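Local atomic coordinates of uncharacterized protein (Pyrococcus horikoshii, PDB entry 1ZJJ), a protein that is uncharacterised but probably acts as a magnesium-dependent phosphatase of the haloacid dehalogenase (HAD) superfamily. Residues Thr73-Phe87 / Glu97-Ala111. Numbering follows the deposited sequence.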
loop_
_atom_site.group_PDB
_atom_site.type_symbol
_atom_site.label_atom_id
_atom_site.label_comp_id
_atom_site.label_asym_id
_atom_site.label_seq_id
_atom_site.Cartn_x
_atom_site.Cartn_y
_atom_site.Cartn_z
ATOM N N THR B 73 -13.442 -4.373 16.056
ATOM C CA THR B 73 -12.568 -3.215 16.209
ATOM C C THR B 73 -13.105 -2.295 17.309
ATOM O O THR B 73 -12.350 -1.853 18.171
ATOM C CB THR B 73 -12.438 -2.433 14.876
ATOM O OG1 THR B 73 -11.831 -3.277 13.886
ATOM C CG2 THR B 73 -11.576 -1.197 15.055
ATOM N N ARG B 74 -14.405 -2.012 17.278
ATOM C CA ARG B 74 -15.014 -1.169 18.304
ATOM C C ARG B 74 -14.809 -1.800 19.678
ATOM O O ARG B 74 -14.405 -1.125 20.623
ATOM C CB ARG B 74 -16.518 -0.984 18.045
ATOM C CG ARG B 74 -17.303 -0.475 19.266
ATOM C CD ARG B 74 -18.689 0.091 18.904
ATOM N NE ARG B 74 -19.661 -0.905 18.443
ATOM C CZ ARG B 74 -20.256 -1.809 19.221
ATOM N NH1 ARG B 74 -19.989 -1.867 20.521
ATOM N NH2 ARG B 74 -21.138 -2.652 18.704
ATOM N N LEU B 75 -15.087 -3.099 19.786
ATOM C CA LEU B 75 -14.932 -3.811 21.054
ATOM C C LEU B 75 -13.483 -3.794 21.547
ATOM O O LEU B 75 -13.226 -3.669 22.749
ATOM C CB LEU B 75 -15.429 -5.257 20.918
ATOM C CG LEU B 75 -16.920 -5.419 20.582
ATOM C CD1 LEU B 75 -17.261 -6.888 20.419
ATOM C CD2 LEU B 75 -17.770 -4.801 21.685
ATOM N N TYR B 76 -12.539 -3.919 20.622
ATOM C CA TYR B 76 -11.128 -3.889 20.989
ATOM C C TYR B 76 -10.768 -2.506 21.547
ATOM O O TYR B 76 -10.148 -2.391 22.606
ATOM C CB TYR B 76 -10.248 -4.183 19.771
ATOM C CG TYR B 76 -8.781 -3.990 20.061
ATOM C CD1 TYR B 76 -8.056 -4.952 20.768
ATOM C CD2 TYR B 76 -8.136 -2.805 19.708
ATOM C CE1 TYR B 76 -6.727 -4.730 21.122
ATOM C CE2 TYR B 76 -6.812 -2.574 20.057
ATOM C CZ TYR B 76 -6.115 -3.538 20.765
ATOM O OH TYR B 76 -4.811 -3.293 21.125
ATOM N N MET B 77 -11.155 -1.461 20.817
ATOM C CA MET B 77 -10.876 -0.087 21.222
ATOM C C MET B 77 -11.472 0.221 22.594
ATOM O O MET B 77 -10.804 0.783 23.458
ATOM C CB MET B 77 -11.425 0.887 20.174
ATOM C CG MET B 77 -10.740 0.747 18.821
ATOM S SD MET B 77 -11.515 1.691 17.498
ATOM C CE MET B 77 -10.812 3.309 17.818
ATOM N N SER B 78 -12.728 -0.160 22.790
ATOM C CA SER B 78 -13.410 0.078 24.050
ATOM C C SER B 78 -12.701 -0.587 25.232
ATOM O O SER B 78 -12.549 0.009 26.302
ATOM C CB SER B 78 -14.846 -0.436 23.957
ATOM O OG SER B 78 -15.614 0.005 25.058
ATOM N N LYS B 79 -12.257 -1.821 25.025
ATOM C CA LYS B 79 -11.598 -2.587 26.072
ATOM C C LYS B 79 -10.127 -2.284 26.335
ATOM O O LYS B 79 -9.689 -2.333 27.484
ATOM C CB LYS B 79 -11.732 -4.082 25.768
ATOM C CG LYS B 79 -11.198 -4.991 26.856
ATOM C CD LYS B 79 -11.438 -6.455 26.511
ATOM C CE LYS B 79 -11.241 -7.324 27.739
ATOM N NZ LYS B 79 -11.289 -8.779 27.425
ATOM N N HIS B 80 -9.375 -1.948 25.293
ATOM C CA HIS B 80 -7.940 -1.735 25.442
ATOM C C HIS B 80 -7.329 -0.367 25.145
ATOM O O HIS B 80 -6.122 -0.207 25.281
ATOM C CB HIS B 80 -7.203 -2.783 24.598
ATOM C CG HIS B 80 -7.556 -4.193 24.943
ATOM N ND1 HIS B 80 -7.231 -4.768 26.155
ATOM C CD2 HIS B 80 -8.220 -5.147 24.245
ATOM C CE1 HIS B 80 -7.678 -6.010 26.187
ATOM N NE2 HIS B 80 -8.283 -6.265 25.039
ATOM N N LEU B 81 -8.121 0.616 24.737
ATOM C CA LEU B 81 -7.535 1.917 24.434
ATOM C C LEU B 81 -8.213 3.039 25.200
ATOM O O LEU B 81 -9.266 2.839 25.805
ATOM C CB LEU B 81 -7.614 2.192 22.930
ATOM C CG LEU B 81 -6.987 1.137 22.008
ATOM C CD1 LEU B 81 -7.298 1.493 20.552
ATOM C CD2 LEU B 81 -5.475 1.059 22.230
ATOM N N ASP B 82 -7.603 4.219 25.179
ATOM C CA ASP B 82 -8.168 5.371 25.872
ATOM C C ASP B 82 -8.983 6.205 24.899
ATOM O O ASP B 82 -8.509 6.563 23.829
ATOM C CB ASP B 82 -7.057 6.214 26.481
ATOM C CG ASP B 82 -6.148 5.404 27.370
ATOM O OD1 ASP B 82 -6.659 4.731 28.290
ATOM O OD2 ASP B 82 -4.925 5.437 27.139
ATOM N N PRO B 83 -10.226 6.534 25.270
ATOM C CA PRO B 83 -11.096 7.328 24.404
ATOM C C PRO B 83 -10.411 8.568 23.834
ATOM O O PRO B 83 -9.747 9.313 24.552
ATOM C CB PRO B 83 -12.265 7.671 25.323
ATOM C CG PRO B 83 -12.336 6.472 26.220
ATOM C CD PRO B 83 -10.882 6.264 26.560
ATOM N N GLY B 84 -10.590 8.775 22.533
ATOM C CA GLY B 84 -9.992 9.907 21.853
ATOM C C GLY B 84 -10.636 10.020 20.486
ATOM O O GLY B 84 -11.310 9.084 20.036
ATOM N N LYS B 85 -10.444 11.152 19.812
ATOM C CA LYS B 85 -11.047 11.328 18.495
ATOM C C LYS B 85 -10.491 10.359 17.461
ATOM O O LYS B 85 -9.310 10.033 17.461
ATOM C CB LYS B 85 -10.894 12.772 18.034
ATOM C CG LYS B 85 -11.727 13.711 18.860
ATOM C CD LYS B 85 -11.187 15.107 18.739
ATOM C CE LYS B 85 -12.190 16.046 18.103
ATOM N NZ LYS B 85 -11.664 17.432 18.074
ATOM N N ILE B 86 -11.381 9.906 16.589
ATOM C CA ILE B 86 -11.073 8.930 15.552
ATOM C C ILE B 86 -11.165 9.470 14.129
ATOM O O ILE B 86 -12.081 10.240 13.790
ATOM C CB ILE B 86 -12.065 7.725 15.642
ATOM C CG1 ILE B 86 -12.120 7.212 17.083
ATOM C CG2 ILE B 86 -11.643 6.602 14.657
ATOM C CD1 ILE B 86 -13.304 6.287 17.386
ATOM N N PHE B 87 -10.220 9.049 13.295
ATOM C CA PHE B 87 -10.248 9.399 11.885
ATOM C C PHE B 87 -10.474 8.045 11.218
ATOM O O PHE B 87 -9.735 7.096 11.471
ATOM C CB PHE B 87 -8.925 9.986 11.412
ATOM C CG PHE B 87 -8.922 10.334 9.953
ATOM C CD1 PHE B 87 -9.725 11.365 9.469
ATOM C CD2 PHE B 87 -8.151 9.607 9.051
ATOM C CE1 PHE B 87 -9.762 11.670 8.105
ATOM C CE2 PHE B 87 -8.177 9.898 7.686
ATOM C CZ PHE B 87 -8.987 10.933 7.211
ATOM N N GLU B 97 -19.857 1.815 13.462
ATOM C CA GLU B 97 -19.289 1.213 14.666
ATOM C C GLU B 97 -18.459 2.231 15.439
ATOM O O GLU B 97 -18.467 2.237 16.667
ATOM C CB GLU B 97 -18.409 0.010 14.306
ATOM C CG GLU B 97 -19.164 -1.141 13.673
ATOM C CD GLU B 97 -20.119 -1.838 14.632
ATOM O OE1 GLU B 97 -20.266 -1.387 15.791
ATOM O OE2 GLU B 97 -20.731 -2.847 14.217
ATOM N N MET B 98 -17.737 3.086 14.727
ATOM C CA MET B 98 -16.919 4.089 15.397
ATOM C C MET B 98 -17.812 5.167 16.012
ATOM O O MET B 98 -17.520 5.687 17.089
ATOM C CB MET B 98 -15.907 4.702 14.421
ATOM C CG MET B 98 -14.857 3.706 13.906
ATOM S SD MET B 98 -13.897 2.925 15.241
ATOM C CE MET B 98 -14.876 1.438 15.539
ATOM N N GLN B 99 -18.910 5.492 15.337
ATOM C CA GLN B 99 -19.835 6.486 15.865
ATOM C C GLN B 99 -20.418 5.953 17.172
ATOM O O GLN B 99 -20.600 6.703 18.132
ATOM C CB GLN B 99 -20.960 6.767 14.862
ATOM C CG GLN B 99 -20.467 7.371 13.558
ATOM C CD GLN B 99 -21.581 7.661 12.569
ATOM O OE1 GLN B 99 -22.484 6.850 12.375
ATOM N NE2 GLN B 99 -21.509 8.818 11.922
ATOM N N ALA B 100 -20.689 4.649 17.204
ATOM C CA ALA B 100 -21.242 4.001 18.385
ATOM C C ALA B 100 -20.328 4.134 19.605
ATOM O O ALA B 100 -20.803 4.134 20.741
ATOM C CB ALA B 100 -21.509 2.536 18.091
ATOM N N LEU B 101 -19.020 4.225 19.376
ATOM C CA LEU B 101 -18.080 4.378 20.481
ATOM C C LEU B 101 -18.364 5.704 21.178
ATOM O O LEU B 101 -18.177 5.846 22.390
ATOM C CB LEU B 101 -16.635 4.370 19.971
ATOM C CG LEU B 101 -15.915 3.025 19.890
ATOM C CD1 LEU B 101 -14.548 3.206 19.239
ATOM C CD2 LEU B 101 -15.770 2.445 21.285
ATOM N N GLY B 102 -18.820 6.676 20.397
ATOM C CA GLY B 102 -19.132 7.980 20.948
ATOM C C GLY B 102 -17.901 8.794 21.291
ATOM O O GLY B 102 -17.998 9.792 21.995
ATOM N N TRP B 103 -16.743 8.385 20.784
ATOM C CA TRP B 103 -15.500 9.096 21.062
ATOM C C TRP B 103 -15.341 10.358 20.224
ATOM O O TRP B 103 -14.523 11.228 20.538
ATOM C CB TRP B 103 -14.301 8.168 20.823
ATOM C CG TRP B 103 -14.186 7.045 21.823
ATOM C CD1 TRP B 103 -15.054 6.750 22.838
ATOM C CD2 TRP B 103 -13.144 6.060 21.890
ATOM N NE1 TRP B 103 -14.618 5.643 23.530
ATOM C CE2 TRP B 103 -13.450 5.199 22.969
ATOM C CE3 TRP B 103 -11.982 5.821 21.139
ATOM C CZ2 TRP B 103 -12.633 4.118 23.317
ATOM C CZ3 TRP B 103 -11.172 4.746 21.486
ATOM C CH2 TRP B 103 -11.504 3.907 22.567
ATOM N N GLY B 104 -16.130 10.461 19.159
ATOM C CA GLY B 104 -16.040 11.617 18.291
ATOM C C GLY B 104 -15.187 11.326 17.072
ATOM O O GLY B 104 -14.037 10.884 17.188
ATOM N N ILE B 105 -15.749 11.581 15.895
ATOM C CA ILE B 105 -15.045 11.343 14.639
ATOM C C ILE B 105 -14.626 12.631 13.949
ATOM O O ILE B 105 -15.425 13.550 13.804
ATOM C CB ILE B 105 -15.925 10.555 13.645
ATOM C CG1 ILE B 105 -16.178 9.145 14.178
ATOM C CG2 ILE B 105 -15.261 10.515 12.266
ATOM C CD1 ILE B 105 -17.127 8.332 13.322
ATOM N N VAL B 106 -13.366 12.699 13.538
ATOM C CA VAL B 106 -12.863 13.860 12.814
ATOM C C VAL B 106 -13.154 13.585 11.339
ATOM O O VAL B 106 -12.635 12.620 10.767
ATOM C CB VAL B 106 -11.335 14.035 13.000
ATOM C CG1 VAL B 106 -10.834 15.197 12.139
ATOM C CG2 VAL B 106 -11.014 14.291 14.466
ATOM N N THR B 107 -13.992 14.417 10.730
ATOM C CA THR B 107 -14.353 14.239 9.326
ATOM C C THR B 107 -13.245 14.719 8.398
ATOM O O THR B 107 -12.300 15.381 8.831
ATOM C CB THR B 107 -15.621 15.023 8.967
ATOM O OG1 THR B 107 -15.329 16.425 9.000
ATOM C CG2 THR B 107 -16.740 14.708 9.952
ATOM N N LEU B 108 -13.367 14.383 7.118
ATOM C CA LEU B 108 -12.378 14.802 6.131
ATOM C C LEU B 108 -12.304 16.318 6.084
ATOM O O LEU B 108 -11.223 16.892 5.970
ATOM C CB LEU B 108 -12.747 14.288 4.738
ATOM C CG LEU B 108 -11.795 13.286 4.084
ATOM C CD1 LEU B 108 -12.267 13.009 2.663
ATOM C CD2 LEU B 108 -10.375 13.835 4.070
ATOM N N ASP B 109 -13.460 16.964 6.167
ATOM C CA ASP B 109 -13.501 18.420 6.110
ATOM C C ASP B 109 -12.795 19.053 7.299
ATOM O O ASP B 109 -12.030 20.008 7.137
ATOM C CB ASP B 109 -14.943 18.915 6.043
ATOM C CG ASP B 109 -15.099 20.088 5.104
ATOM O OD1 ASP B 109 -14.887 19.894 3.888
ATOM O OD2 ASP B 109 -15.420 21.200 5.575
ATOM N N GLU B 110 -13.061 18.532 8.493
ATOM C CA GLU B 110 -12.420 19.050 9.693
ATOM C C GLU B 110 -10.919 18.798 9.558
ATOM O O GLU B 110 -10.105 19.631 9.951
ATOM C CB GLU B 110 -12.990 18.354 10.934
ATOM C CG GLU B 110 -14.492 18.558 11.082
ATOM C CD GLU B 110 -15.082 17.815 12.265
ATOM O OE1 GLU B 110 -14.761 16.620 12.443
ATOM O OE2 GLU B 110 -15.880 18.425 13.006
ATOM N N ALA B 111 -10.562 17.655 8.972
ATOM C CA ALA B 111 -9.160 17.303 8.762
ATOM C C ALA B 111 -8.490 18.336 7.856
ATOM O O ALA B 111 -7.353 18.748 8.099
ATOM C CB ALA B 111 -9.050 15.909 8.133
#
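Apolar contact centres on Trp-103, whose indole packs against the turn that leads from helix 69-80 to strand 86-89. Pro-83 covers one face: its CA stands 3.4 Å from the centroid of the six-membered ring, 11° off the normal, a CH-pi contact, while its CB and CG lie over the CE2-NE1 side. Leu-101 CD1 lies near the rim of the opposite face, and Met-77 O meets the ring edge, 3.3 Å from CH2. Beside the indole, Met-77 and Met-98 cross at about a right angle with their SD atoms 3.5 Å apart. Ile-86 has CG1 anti to its carbonyl carbon (chi1 -50°), which brings CD1 into this cluster, 3.8 Å from Leu-101 CD1. Val-123 of strand 121-124 also touches Met-77, Ile-86 and Met-98.

The charged contact joins the two helices. Arg-74, extended to CG and CD and then bent at chi3, packs among Glu-97, Met-98, Ala-100 and Leu-101 as a knob in a hole. Its NE donates to Glu-97 OE1 at 2.8 Å, within the guanidinium plane and nearly along the C-O axis of the acceptor, forming a salt bridge.

Two backbone hydrogen bonds join Ile-86 to Gly-104 and Val-106. Ile-86 N reaches Gly-104 O at 2.9 Å, and Val-106 N returns to Ile-86 O at 2.8 Å, a single parallel bridge at the Ile-86/Ile-105 pair. Further along, Phe-87 turns its ring edge to Val-106 O, with CD1 3.4 Å away. Thr-107 and Glu-110 form a capping box that starts the next helix.

Helix segments 73-80 and 97-101, their axes 27° from parallel, thus pack together on the sheet face that carries Ile-86 and Val-123. With strand 86-89 between them in sequence they form a helix-strand-helix unit, away from the magnesium site, consistent with the cap domain of a HAD-family phosphatase.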